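Local coordinates for uncharacterized protein (Klebsiella pneumoniae, PDB 2A2L) that is of unknown function but belongs to the HbpS-like family, named after a haem-degrading protein, and is found here as an assembly of eight chains, at residues I12-Q18 with T46-Q50; K27-V33 with Q129-L133; V33-F37 with I49-A55; V39-G43 with Q115-A119; L64-S69 with R100-G106. The contacts are given in a common frame with arbitrary orientation. Residue numbers count along the deposited sequence, not the author numbering.

Contact 1 (I12-Q18 with T46-Q50); sequences ITLAAAQ and TLLIQ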
# COMPACT_ATOMS: atom_id res chain seq x y z
N ILE A 12 5.98 7.96 28.32
CA ILE A 12 7.24 8.71 28.25
C ILE A 12 7.02 10.04 27.50
O ILE A 12 6.05 10.19 26.74
CB ILE A 12 8.44 7.84 27.67
CG1 ILE A 12 9.80 8.51 27.94
CG2 ILE A 12 8.25 7.52 26.19
CD1 ILE A 12 11.03 7.58 27.84
N THR A 13 7.91 11.00 27.74
CA THR A 13 7.78 12.35 27.25
C THR A 13 8.84 12.68 26.20
O THR A 13 9.83 11.95 26.04
CB THR A 13 7.92 13.38 28.41
OG1 THR A 13 9.19 13.18 29.07
CG2 THR A 13 6.76 13.24 29.42
N LEU A 14 8.63 13.78 25.50
CA LEU A 14 9.64 14.33 24.64
C LEU A 14 10.89 14.74 25.44
O LEU A 14 12.02 14.45 25.04
CB LEU A 14 9.06 15.53 23.88
CG LEU A 14 10.00 16.34 23.01
CD1 LEU A 14 10.72 15.43 22.03
CD2 LEU A 14 9.21 17.41 22.28
N ALA A 15 10.69 15.40 26.56
CA ALA A 15 11.80 15.75 27.44
C ALA A 15 12.79 14.60 27.58
O ALA A 15 13.95 14.74 27.20
CB ALA A 15 11.26 16.16 28.80
N ALA A 16 12.31 13.48 28.10
CA ALA A 16 13.08 12.24 28.30
C ALA A 16 13.65 11.65 27.01
O ALA A 16 14.81 11.25 26.97
CB ALA A 16 12.22 11.21 29.00
N ALA A 17 12.82 11.60 25.97
CA ALA A 17 13.25 11.24 24.61
C ALA A 17 14.45 12.04 24.18
O ALA A 17 15.43 11.49 23.67
CB ALA A 17 12.11 11.42 23.62
N GLN A 18 14.38 13.36 24.37
CA GLN A 18 15.42 14.26 23.91
C GLN A 18 16.76 13.99 24.59
O GLN A 18 17.80 14.06 23.95
CB GLN A 18 15.01 15.70 24.16
CG GLN A 18 14.27 16.31 23.02
CD GLN A 18 13.57 17.57 23.45
OE1 GLN A 18 13.37 17.81 24.64
NE2 GLN A 18 13.19 18.39 22.48
N THR A 46 5.02 8.01 17.57
CA THR A 46 6.30 8.61 17.34
C THR A 46 6.42 9.86 18.20
O THR A 46 5.60 10.76 18.10
CB THR A 46 6.43 8.99 15.86
OG1 THR A 46 5.95 7.92 15.06
CG2 THR A 46 7.86 9.27 15.50
N LEU A 47 7.42 9.88 19.07
CA LEU A 47 7.81 11.11 19.76
C LEU A 47 8.99 11.69 19.01
O LEU A 47 8.95 12.82 18.58
CB LEU A 47 8.21 10.83 21.21
CG LEU A 47 7.13 10.53 22.25
CD1 LEU A 47 7.77 10.12 23.58
CD2 LEU A 47 6.23 11.73 22.43
N LEU A 48 10.05 10.89 18.86
CA LEU A 48 11.29 11.36 18.26
C LEU A 48 11.83 10.36 17.23
O LEU A 48 11.79 9.16 17.47
CB LEU A 48 12.34 11.60 19.33
CG LEU A 48 13.57 12.40 18.92
CD1 LEU A 48 13.87 13.40 20.02
CD2 LEU A 48 14.76 11.48 18.73
N ILE A 49 12.34 10.89 16.11
CA ILE A 49 13.28 10.17 15.24
C ILE A 49 14.48 11.05 14.91
O ILE A 49 14.30 12.15 14.42
CB ILE A 49 12.62 9.78 13.91
CG1 ILE A 49 11.49 8.80 14.13
CG2 ILE A 49 13.67 9.26 12.90
CD1 ILE A 49 10.65 8.54 12.87
N GLN A 50 15.69 10.55 15.14
CA GLN A 50 16.90 11.32 14.93
C GLN A 50 18.01 10.56 14.21
O GLN A 50 18.51 9.55 14.72
CB GLN A 50 17.43 11.81 16.27
CG GLN A 50 18.70 12.58 16.17
CD GLN A 50 19.10 13.20 17.46
OE1 GLN A 50 18.50 14.19 17.88
NE2 GLN A 50 20.10 12.62 18.12
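Leu47 contributes the largest buried area here, and it does so from an irregular spot in its strand. Leu47 and Leu48 both face Val39 on the neighbouring strand 36-41, a classic beta bulge, so two successive leucines point their CA-to-CB bonds toward the start of helix 14-30. Leu47 CD1 reaches the junction between strand 6-12 and the helix, 3.7 Å from Ile12 CG2, 3.6 Å from Ile12 O and 3.7 Å from Thr13 O. The branched apolar end of leucine fills this angle. Leu48 covers the first turn: its CB lies 4.3 Å from Ala17 CB, and its CD1 lies 4.3 Å from Leu14 CD1 and 4.2 Å from the aliphatic Gln18 CG. Alanine at 17 keeps the helix close to the strand: the axes of helix 14-18 and strand 46-50 approach to 8.2 Å, their directions 21° apart. The CA-to-CB bond of Leu14 runs sideways to the strand, and its t, p rotamer brings the tip nearer, to Leu48. Thr13 is the N-cap: its OG1 accepts from Ala16 N at 3.3 Å, and the same hydroxyl bonds to Asn4 O of the third subunit. Leu14 N is met by Asp53 of the second subunit. This is a capped helix laid nearly parallel to strand 46-51, outermost in this chain's antiparallel sheet, which the second subunit continues, with the bulge turning two apolar residues onto it.

Contact 2 (K27-V33 with Q129-L133); sequences KATEINV and QDQLL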
# COMPACT_ATOMS: atom_id res chain seq x y z
N LYS A 27 27.45 8.05 22.86
CA LYS A 27 27.98 6.69 22.90
C LYS A 27 28.29 6.15 21.51
O LYS A 27 29.31 5.50 21.32
CB LYS A 27 27.00 5.76 23.61
CG LYS A 27 27.52 4.33 23.81
CD LYS A 27 28.56 4.26 24.90
CE LYS A 27 29.37 2.98 24.78
NZ LYS A 27 30.69 3.13 25.45
N ALA A 28 27.40 6.41 20.56
CA ALA A 28 27.58 5.93 19.21
C ALA A 28 28.87 6.52 18.66
O ALA A 28 29.62 5.85 17.95
CB ALA A 28 26.41 6.31 18.36
N THR A 29 29.13 7.78 19.02
CA THR A 29 30.30 8.49 18.51
C THR A 29 31.65 7.88 18.89
O THR A 29 32.54 7.77 18.04
CB THR A 29 30.19 9.98 18.78
OG1 THR A 29 29.78 10.63 17.56
CG2 THR A 29 31.53 10.59 19.29
N GLU A 30 31.77 7.44 20.14
CA GLU A 30 33.00 6.86 20.66
C GLU A 30 33.21 5.36 20.35
O GLU A 30 34.34 4.84 20.42
CB GLU A 30 33.10 7.09 22.17
CG GLU A 30 31.82 6.79 22.92
CD GLU A 30 32.01 6.74 24.43
OE1 GLU A 30 32.10 5.61 24.99
OE2 GLU A 30 32.07 7.83 25.06
N ILE A 31 32.13 4.65 20.02
CA ILE A 31 32.27 3.35 19.37
C ILE A 31 32.22 3.44 17.84
O ILE A 31 32.04 2.42 17.15
CB ILE A 31 31.29 2.28 19.92
CG1 ILE A 31 29.85 2.79 19.92
CG2 ILE A 31 31.72 1.80 21.27
CD1 ILE A 31 28.81 1.71 19.62
N ASN A 32 32.37 4.67 17.35
CA ASN A 32 32.66 5.00 15.96
C ASN A 32 31.60 4.53 15.00
O ASN A 32 31.90 3.90 13.99
CB ASN A 32 34.01 4.43 15.52
CG ASN A 32 35.16 5.35 15.84
OD1 ASN A 32 36.21 4.90 16.30
ND2 ASN A 32 34.99 6.66 15.60
N VAL A 33 30.34 4.84 15.33
CA VAL A 33 29.22 4.41 14.52
C VAL A 33 28.16 5.52 14.39
O VAL A 33 27.96 6.31 15.30
CB VAL A 33 28.66 3.00 15.00
CG1 VAL A 33 27.81 3.11 16.26
CG2 VAL A 33 27.87 2.30 13.88
N GLN A 129 25.56 -3.70 18.46
CA GLN A 129 25.69 -2.26 18.70
C GLN A 129 24.36 -1.54 18.94
O GLN A 129 24.21 -0.84 19.94
CB GLN A 129 26.44 -1.59 17.56
CG GLN A 129 27.94 -1.82 17.62
CD GLN A 129 28.62 -1.41 16.36
OE1 GLN A 129 27.99 -1.28 15.31
NE2 GLN A 129 29.93 -1.18 16.44
N ASP A 130 23.41 -1.73 18.01
CA ASP A 130 22.06 -1.19 18.13
C ASP A 130 21.49 -1.41 19.53
O ASP A 130 20.96 -0.50 20.16
CB ASP A 130 21.13 -1.82 17.10
CG ASP A 130 21.58 -1.58 15.67
OD1 ASP A 130 22.37 -0.63 15.45
OD2 ASP A 130 21.14 -2.34 14.77
N GLN A 131 21.65 -2.64 20.01
CA GLN A 131 21.06 -3.07 21.26
C GLN A 131 21.81 -2.47 22.47
O GLN A 131 21.20 -2.20 23.51
CB GLN A 131 21.06 -4.59 21.29
CG GLN A 131 20.04 -5.16 22.23
CD GLN A 131 20.31 -6.60 22.56
OE1 GLN A 131 20.71 -7.40 21.70
NE2 GLN A 131 20.09 -6.96 23.84
N LEU A 132 23.12 -2.26 22.30
CA LEU A 132 24.01 -1.69 23.32
C LEU A 132 23.69 -0.20 23.49
O LEU A 132 23.83 0.36 24.57
CB LEU A 132 25.48 -1.86 22.89
CG LEU A 132 26.61 -1.17 23.70
CD1 LEU A 132 27.89 -2.03 23.75
CD2 LEU A 132 27.00 0.20 23.15
N LEU A 133 23.26 0.42 22.39
CA LEU A 133 22.96 1.84 22.37
C LEU A 133 21.53 2.04 22.81
O LEU A 133 21.16 3.12 23.26
CB LEU A 133 23.16 2.40 20.96
CG LEU A 133 24.57 2.38 20.39
CD1 LEU A 133 24.55 2.89 19.00
CD2 LEU A 133 25.51 3.20 21.23
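Apolar packing makes up this contact between the end of helix 14-30 and the first turns of helix 127-143. Leu133 is its centre. Its CD2 lies 3.5 Å from Lys27 CG and 4.0 Å from Ile31 CD1, while its CD1 lies 3.9 Å from Ala28 CB and 4.3 Å from Val33 CG1. The two methyls of leucine let it spread across all four residues, and the small Ala28 lets it come close to the helix backbone. Ile31 CD1 also touches Leu132 CD2 at 4.2 Å and Gln129 CG at 4.1 Å. Lysine at 27 has a double use: the aliphatic chain covers the leucines, with CE 4.0 Å from Leu132 CD2, while the charge is carried to the outer side of the contact. There Lys27 NZ forms a salt bridge within its own segment with Glu30 OE1, 2.9 Å. Main-chain bonding then ends the helix in a Schellman motif, with Val33 N to Ala28 O at 2.9 Å and a weak bond from Asn32 N to Thr29 O at 3.2 Å. Asn32 is the C-prime residue, a position needing positive phi, which asparagine tolerates well. The reversal turns Val33 back toward Gln129. Further in, Leu133 continues onto Val35 and Val122 and Ala28 onto Met52, so the two helices meet over the sheet face that carries Phe37, while Asp130 forms a salt bridge with Lys66 of helix 59-72.

Contact 3 (V33-F37 with I49-A55); sequences VAVVF and IQRMDEA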
# COMPACT_ATOMS: atom_id res chain seq x y z
N VAL A 33 30.34 4.84 15.33
CA VAL A 33 29.22 4.41 14.52
C VAL A 33 28.16 5.52 14.39
O VAL A 33 27.96 6.31 15.30
CB VAL A 33 28.66 3.00 15.00
CG1 VAL A 33 27.81 3.11 16.26
CG2 VAL A 33 27.87 2.30 13.88
N ALA A 34 27.49 5.58 13.24
CA ALA A 34 26.39 6.52 13.02
C ALA A 34 25.05 5.80 12.97
O ALA A 34 24.83 4.93 12.12
CB ALA A 34 26.61 7.28 11.75
N VAL A 35 24.15 6.16 13.88
CA VAL A 35 22.86 5.49 13.96
C VAL A 35 21.65 6.40 13.82
O VAL A 35 21.74 7.60 14.08
CB VAL A 35 22.74 4.63 15.23
CG1 VAL A 35 23.86 3.58 15.29
CG2 VAL A 35 22.72 5.49 16.47
N VAL A 36 20.50 5.83 13.44
CA VAL A 36 19.19 6.40 13.78
C VAL A 36 18.69 6.02 15.19
O VAL A 36 18.81 4.87 15.60
CB VAL A 36 18.16 6.09 12.70
CG1 VAL A 36 16.91 7.00 12.81
CG2 VAL A 36 18.81 6.24 11.34
N PHE A 37 18.12 6.98 15.92
CA PHE A 37 17.47 6.73 17.22
C PHE A 37 16.02 7.13 17.15
O PHE A 37 15.68 8.21 16.62
CB PHE A 37 18.14 7.54 18.34
CG PHE A 37 17.55 7.29 19.73
CD1 PHE A 37 17.56 6.00 20.30
CD2 PHE A 37 17.03 8.36 20.48
CE1 PHE A 37 17.04 5.76 21.59
CE2 PHE A 37 16.51 8.15 21.79
CZ PHE A 37 16.52 6.84 22.35
N ILE A 49 12.34 10.89 16.11
CA ILE A 49 13.28 10.17 15.24
C ILE A 49 14.48 11.05 14.91
O ILE A 49 14.30 12.15 14.42
CB ILE A 49 12.62 9.78 13.91
CG1 ILE A 49 11.49 8.80 14.13
CG2 ILE A 49 13.67 9.26 12.90
CD1 ILE A 49 10.65 8.54 12.87
N GLN A 50 15.69 10.55 15.14
CA GLN A 50 16.90 11.32 14.93
C GLN A 50 18.01 10.56 14.21
O GLN A 50 18.51 9.55 14.72
CB GLN A 50 17.43 11.81 16.27
CG GLN A 50 18.70 12.58 16.17
CD GLN A 50 19.10 13.20 17.46
OE1 GLN A 50 18.50 14.19 17.88
NE2 GLN A 50 20.10 12.62 18.12
N ARG A 51 18.40 11.06 13.05
CA ARG A 51 19.36 10.38 12.18
C ARG A 51 20.72 11.10 12.10
O ARG A 51 20.81 12.23 11.62
CB ARG A 51 18.79 10.10 10.79
CG ARG A 51 19.80 9.40 9.88
CD ARG A 51 19.24 8.96 8.53
NE ARG A 51 19.25 10.03 7.53
CZ ARG A 51 20.32 10.44 6.85
NH1 ARG A 51 21.51 9.87 7.05
NH2 ARG A 51 20.21 11.42 5.96
N MET A 52 21.75 10.43 12.58
CA MET A 52 23.11 10.87 12.33
C MET A 52 23.43 10.93 10.83
O MET A 52 22.95 10.11 10.03
CB MET A 52 24.11 9.97 13.07
CG MET A 52 24.14 10.25 14.57
SD MET A 52 24.93 8.97 15.52
CE MET A 52 23.86 8.83 16.88
N ASP A 53 24.25 11.91 10.46
CA ASP A 53 24.35 12.34 9.08
C ASP A 53 25.04 11.29 8.21
O ASP A 53 24.86 11.30 6.99
CB ASP A 53 25.11 13.66 9.02
CG ASP A 53 24.40 14.77 9.79
OD1 ASP A 53 23.35 15.24 9.31
OD2 ASP A 53 24.90 15.17 10.87
N GLU A 54 25.81 10.41 8.85
CA GLU A 54 26.54 9.31 8.21
C GLU A 54 25.77 7.97 8.30
O GLU A 54 26.25 6.96 7.78
CB GLU A 54 27.89 9.09 8.92
CG GLU A 54 28.96 10.18 8.76
CD GLU A 54 29.16 10.62 7.33
OE1 GLU A 54 29.67 9.81 6.53
OE2 GLU A 54 28.80 11.77 7.00
N ALA A 55 24.62 7.96 8.98
CA ALA A 55 23.81 6.74 9.11
C ALA A 55 23.06 6.34 7.83
O ALA A 55 22.81 7.19 6.94
CB ALA A 55 22.86 6.85 10.29
O HOH W 1 20.63 9.13 16.66
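Main-chain groups do most of the bonding where the hairpin of strands 36-41 and 46-51 opens. Phe37 and Gln50 form an antiparallel hydrogen-bonded pair, Phe37 N to Gln50 O at 2.9 Å and Gln50 N to Phe37 O at 2.8 Å; Val36 and Arg51 follow as a non-hydrogen-bonded pair. One step on, Met52 N donates to Val35 O at 3.2 Å. A water bridges the opening, donating to two carbonyls already in use, Val35 O at 3.2 Å and Gln50 O at 2.9 Å. Val35 N finds the thioether instead of a carbonyl, a weak bond to Met52 SD of 3.3 Å. The type I turn from Met52 to Ala55 is closed by Ala55 N to Met52 O at 2.9 Å, and brings Ala55 CB within 4.0 Å of Ala34 CB; small side chains fit this tight corner. Met52 CE packs on Val35 CG2 at 3.6 Å. The polar ends turn to the second subunit: Arg51 forms a salt bridge with Asp41 of that chain, and Gln50 OE1 accepts from Gln18 of that chain. Thus backbone, water and the Met52 sulfur join the hairpin, while Gln50 and Arg51 serve the subunit interface.

Contact 4 (V39-G43 with Q115-A119); sequences VVDRG and QVIGA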
# COMPACT_ATOMS: atom_id res chain seq x y z
N VAL A 39 12.16 7.06 19.49
CA VAL A 39 11.39 6.83 20.72
C VAL A 39 9.93 6.99 20.40
O VAL A 39 9.53 7.98 19.80
CB VAL A 39 11.70 7.84 21.88
CG1 VAL A 39 10.92 7.44 23.16
CG2 VAL A 39 13.18 7.91 22.19
N VAL A 40 9.13 6.02 20.82
CA VAL A 40 7.68 6.13 20.72
C VAL A 40 7.09 6.32 22.11
O VAL A 40 7.65 5.82 23.10
CB VAL A 40 7.06 4.90 20.02
CG1 VAL A 40 7.49 4.86 18.53
CG2 VAL A 40 7.45 3.58 20.73
N ASP A 41 5.98 7.05 22.20
CA ASP A 41 5.25 7.11 23.47
C ASP A 41 4.46 5.82 23.78
O ASP A 41 4.55 4.82 23.03
CB ASP A 41 4.40 8.37 23.55
CG ASP A 41 3.15 8.33 22.67
OD1 ASP A 41 2.69 7.23 22.30
OD2 ASP A 41 2.60 9.42 22.40
N ARG A 42 3.70 5.85 24.87
CA ARG A 42 3.01 4.67 25.45
C ARG A 42 1.98 3.97 24.53
O ARG A 42 1.71 2.76 24.66
CB ARG A 42 2.34 5.11 26.75
CG ARG A 42 1.52 4.08 27.49
CD ARG A 42 0.04 4.16 27.14
NE ARG A 42 -0.56 2.84 27.21
CZ ARG A 42 -0.18 1.91 28.07
NH1 ARG A 42 0.79 2.15 28.93
NH2 ARG A 42 -0.77 0.72 28.06
N GLY A 43 1.40 4.74 23.62
CA GLY A 43 0.53 4.16 22.59
C GLY A 43 1.26 3.69 21.34
O GLY A 43 0.63 3.24 20.39
N GLN A 115 5.71 -1.17 34.32
CA GLN A 115 4.80 -0.68 33.30
C GLN A 115 5.61 -0.21 32.11
O GLN A 115 6.69 0.36 32.27
CB GLN A 115 4.02 0.50 33.85
CG GLN A 115 2.69 0.78 33.16
CD GLN A 115 2.19 2.17 33.49
OE1 GLN A 115 1.39 2.74 32.77
NE2 GLN A 115 2.69 2.73 34.59
N VAL A 116 5.07 -0.44 30.92
CA VAL A 116 5.75 -0.08 29.68
C VAL A 116 5.24 1.28 29.21
O VAL A 116 4.08 1.43 28.81
CB VAL A 116 5.56 -1.19 28.61
CG1 VAL A 116 5.83 -0.69 27.19
CG2 VAL A 116 6.42 -2.38 28.94
N ILE A 117 6.09 2.29 29.27
CA ILE A 117 5.63 3.65 29.08
C ILE A 117 5.90 4.17 27.66
O ILE A 117 5.64 5.34 27.33
CB ILE A 117 6.22 4.61 30.15
CG1 ILE A 117 7.75 4.69 30.04
CG2 ILE A 117 5.83 4.16 31.55
CD1 ILE A 117 8.33 5.85 30.78
N GLY A 118 6.40 3.27 26.82
CA GLY A 118 6.98 3.65 25.55
C GLY A 118 8.04 2.65 25.15
O GLY A 118 8.15 1.59 25.78
N ALA A 119 8.82 2.98 24.12
CA ALA A 119 9.97 2.19 23.73
C ALA A 119 10.97 2.98 22.90
O ALA A 119 10.66 4.05 22.38
CB ALA A 119 9.53 0.99 22.95
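Two backbone hydrogen bonds hold these strands, Val40 N to Ala119 O at 2.9 Å and Ala119 N to Val40 O at 3.2 Å, the mark of an antiparallel hydrogen-bonded pair. A CA-H...O contact from Val39 CA to Ala119 O, 3.3 Å, supports them. Further along, Asp41 OD1 accepts from Gly43 N at 3.1 Å in an Asx turn, for which aspartate is well suited; its other oxygen, OD2, forms a salt bridge with Arg51 of the second subunit. Gly118 is needed for its bareness: a CB there would stand 2.6 Å from Val40 O, a clash. Arg42 drapes its long side chain beside the other strand, NH1 lying 3.4 Å from Val116 O. On the face toward helix 59-72, Val40 CG2 meets Ala119 CB at 4.0 Å, valine filling and alanine admitting the helix. Within this chain these are the two central strands of a four-stranded antiparallel sheet of order 2-1-4-3, consistent with membership of the GAF clan.

Contact 5 (L64-S69 with R100-G106); sequences LNKAWS and RIIIFGG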
# COMPACT_ATOMS: atom_id res chain seq x y z
N LEU A 64 12.49 3.36 13.90
CA LEU A 64 11.09 3.57 14.34
C LEU A 64 10.36 2.27 14.64
O LEU A 64 9.80 2.08 15.71
CB LEU A 64 10.30 4.41 13.33
CG LEU A 64 8.88 4.84 13.73
CD1 LEU A 64 8.91 5.73 14.96
CD2 LEU A 64 8.09 5.50 12.57
N ASN A 65 10.39 1.34 13.71
CA ASN A 65 9.61 0.11 13.94
C ASN A 65 10.13 -0.81 15.02
O ASN A 65 9.36 -1.55 15.61
CB ASN A 65 9.39 -0.63 12.65
CG ASN A 65 8.63 0.19 11.67
OD1 ASN A 65 7.67 0.90 12.04
ND2 ASN A 65 9.05 0.14 10.42
N LYS A 66 11.43 -0.75 15.27
CA LYS A 66 12.00 -1.41 16.43
C LYS A 66 11.40 -0.83 17.69
O LYS A 66 11.11 -1.58 18.60
CB LYS A 66 13.53 -1.28 16.48
CG LYS A 66 14.25 -2.15 15.45
CD LYS A 66 15.73 -1.83 15.41
CE LYS A 66 16.55 -2.94 14.77
NZ LYS A 66 17.99 -2.54 14.75
N ALA A 67 11.19 0.48 17.73
CA ALA A 67 10.61 1.09 18.93
C ALA A 67 9.15 0.64 19.05
O ALA A 67 8.71 0.17 20.10
CB ALA A 67 10.72 2.63 18.90
N TRP A 68 8.41 0.79 17.95
CA TRP A 68 7.02 0.39 17.92
C TRP A 68 6.84 -1.09 18.22
O TRP A 68 5.87 -1.46 18.87
CB TRP A 68 6.36 0.80 16.60
CG TRP A 68 4.93 0.38 16.50
CD1 TRP A 68 3.82 1.12 16.86
CD2 TRP A 68 4.44 -0.87 16.02
NE1 TRP A 68 2.68 0.40 16.63
CE2 TRP A 68 3.03 -0.83 16.12
CE3 TRP A 68 5.05 -2.04 15.55
CZ2 TRP A 68 2.22 -1.91 15.74
CZ3 TRP A 68 4.25 -3.12 15.19
CH2 TRP A 68 2.84 -3.04 15.28
N SER A 69 7.78 -1.92 17.76
CA SER A 69 7.75 -3.35 18.07
C SER A 69 8.04 -3.63 19.54
O SER A 69 7.35 -4.40 20.19
CB SER A 69 8.74 -4.12 17.19
OG SER A 69 8.29 -4.19 15.85
N ARG A 100 5.80 -4.23 10.26
CA ARG A 100 6.37 -3.27 11.22
C ARG A 100 7.10 -3.99 12.33
O ARG A 100 7.87 -3.37 13.07
CB ARG A 100 5.30 -2.37 11.85
CG ARG A 100 4.73 -1.31 10.93
CD ARG A 100 3.99 -0.24 11.72
NE ARG A 100 4.92 0.74 12.27
CZ ARG A 100 4.58 1.70 13.13
NH1 ARG A 100 3.32 1.81 13.51
NH2 ARG A 100 5.51 2.54 13.58
N ILE A 101 6.83 -5.29 12.48
CA ILE A 101 7.46 -6.05 13.57
C ILE A 101 8.91 -6.38 13.24
O ILE A 101 9.19 -7.14 12.32
CB ILE A 101 6.66 -7.31 14.02
CG1 ILE A 101 5.35 -6.88 14.69
CG2 ILE A 101 7.48 -8.10 15.04
CD1 ILE A 101 4.38 -8.02 14.92
N ILE A 102 9.83 -5.78 13.99
CA ILE A 102 11.25 -6.06 13.78
C ILE A 102 11.72 -7.19 14.65
O ILE A 102 11.25 -7.35 15.77
CB ILE A 102 12.14 -4.81 13.94
CG1 ILE A 102 11.57 -3.63 13.14
CG2 ILE A 102 13.55 -5.10 13.43
CD1 ILE A 102 11.55 -3.89 11.65
N ILE A 103 12.61 -8.02 14.11
CA ILE A 103 12.88 -9.34 14.69
C ILE A 103 14.36 -9.54 14.93
O ILE A 103 14.82 -10.66 15.15
CB ILE A 103 12.32 -10.51 13.81
CG1 ILE A 103 12.83 -10.40 12.36
CG2 ILE A 103 10.80 -10.54 13.88
CD1 ILE A 103 12.68 -11.64 11.56
N PHE A 104 15.13 -8.46 14.87
CA PHE A 104 16.50 -8.48 15.36
C PHE A 104 16.68 -7.36 16.37
O PHE A 104 15.92 -6.38 16.36
CB PHE A 104 17.53 -8.43 14.23
CG PHE A 104 17.15 -7.52 13.09
CD1 PHE A 104 17.53 -6.17 13.10
CD2 PHE A 104 16.42 -8.00 12.02
CE1 PHE A 104 17.16 -5.33 12.06
CE2 PHE A 104 16.04 -7.15 10.98
CZ PHE A 104 16.42 -5.82 10.99
N GLY A 105 17.67 -7.52 17.24
CA GLY A 105 17.90 -6.62 18.35
C GLY A 105 18.03 -5.17 17.93
O GLY A 105 18.38 -4.87 16.79
N GLY A 106 17.74 -4.27 18.87
CA GLY A 106 17.92 -2.86 18.62
C GLY A 106 16.76 -2.03 19.12
O GLY A 106 16.80 -0.80 19.04
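Regular helix meets irregular chain here. Residues 64-69 keep helical angles, with Ser69 N to Asn65 O at 2.7 Å, whereas 100-106 is a non-repetitive segment packed along helix 59-72 on its way to strand 107-111 of the HbpS-like fold, an antiparallel sheet with helices on both faces. The backbones come close at Ser69 and Ile101, 5.3 Å between CA atoms, and at Lys66 and Ile102, 5.4 Å. Ile101 and Ile102 are extended, and Ile102 N donates to Ser69 OG at 2.9 Å; a short hydroxyl suits so tight a crossing. Arg100 buries the most surface. Its NE and NH2 both donate to Asn65 OD1, at 2.8 and 3.1 Å, and these bonds in the guanidinium plane leave the flat faces available. One lies on Trp68 as a cation-pi stack, planes at 18°, with Arg100 CZ 3.8 Å from the centroid of the five-membered ring. Trp68 CZ3, at the ring edge, meets Ile101 CG1 at 3.9 Å. Ile102 packs its CG2 on Lys66 CG at 3.6 Å. That lysine stretches along the segment, passing Phe104, to a buried end where Asp130 balances its charge and Val122 O also accepts. At Gly106 both the positive phi, which would jam a CB against the preceding carbonyl O, and Lys66 NZ, 2.4 Å from such a CB, call for glycine; that NZ donates to Gly105 O at 3.1 Å.

Overall arrangement
From the N terminus, contact 1 closes the first loop, bringing the start of helix 14-30 to strand 46-51. Contact 2 opens within that loop, at the far end of the same helix, and closes only on helix 127-143; the two therefore cross. Contact 3, the hairpin, is nested inside contact 2 and ends on the same strand as contact 1, sharing Ile49 and Gln50 with it. Contact 4 crosses contacts 1 and 3, lies within contact 2 and joins the hairpin to strand 116-123. Contact 5 comes after contacts 1 and 3 in series and nests within 4 and 2, adding helix 59-72, whose Ala67 packs on Val40 and Ala119. Lys66 and Asp130 link contacts 5 and 2.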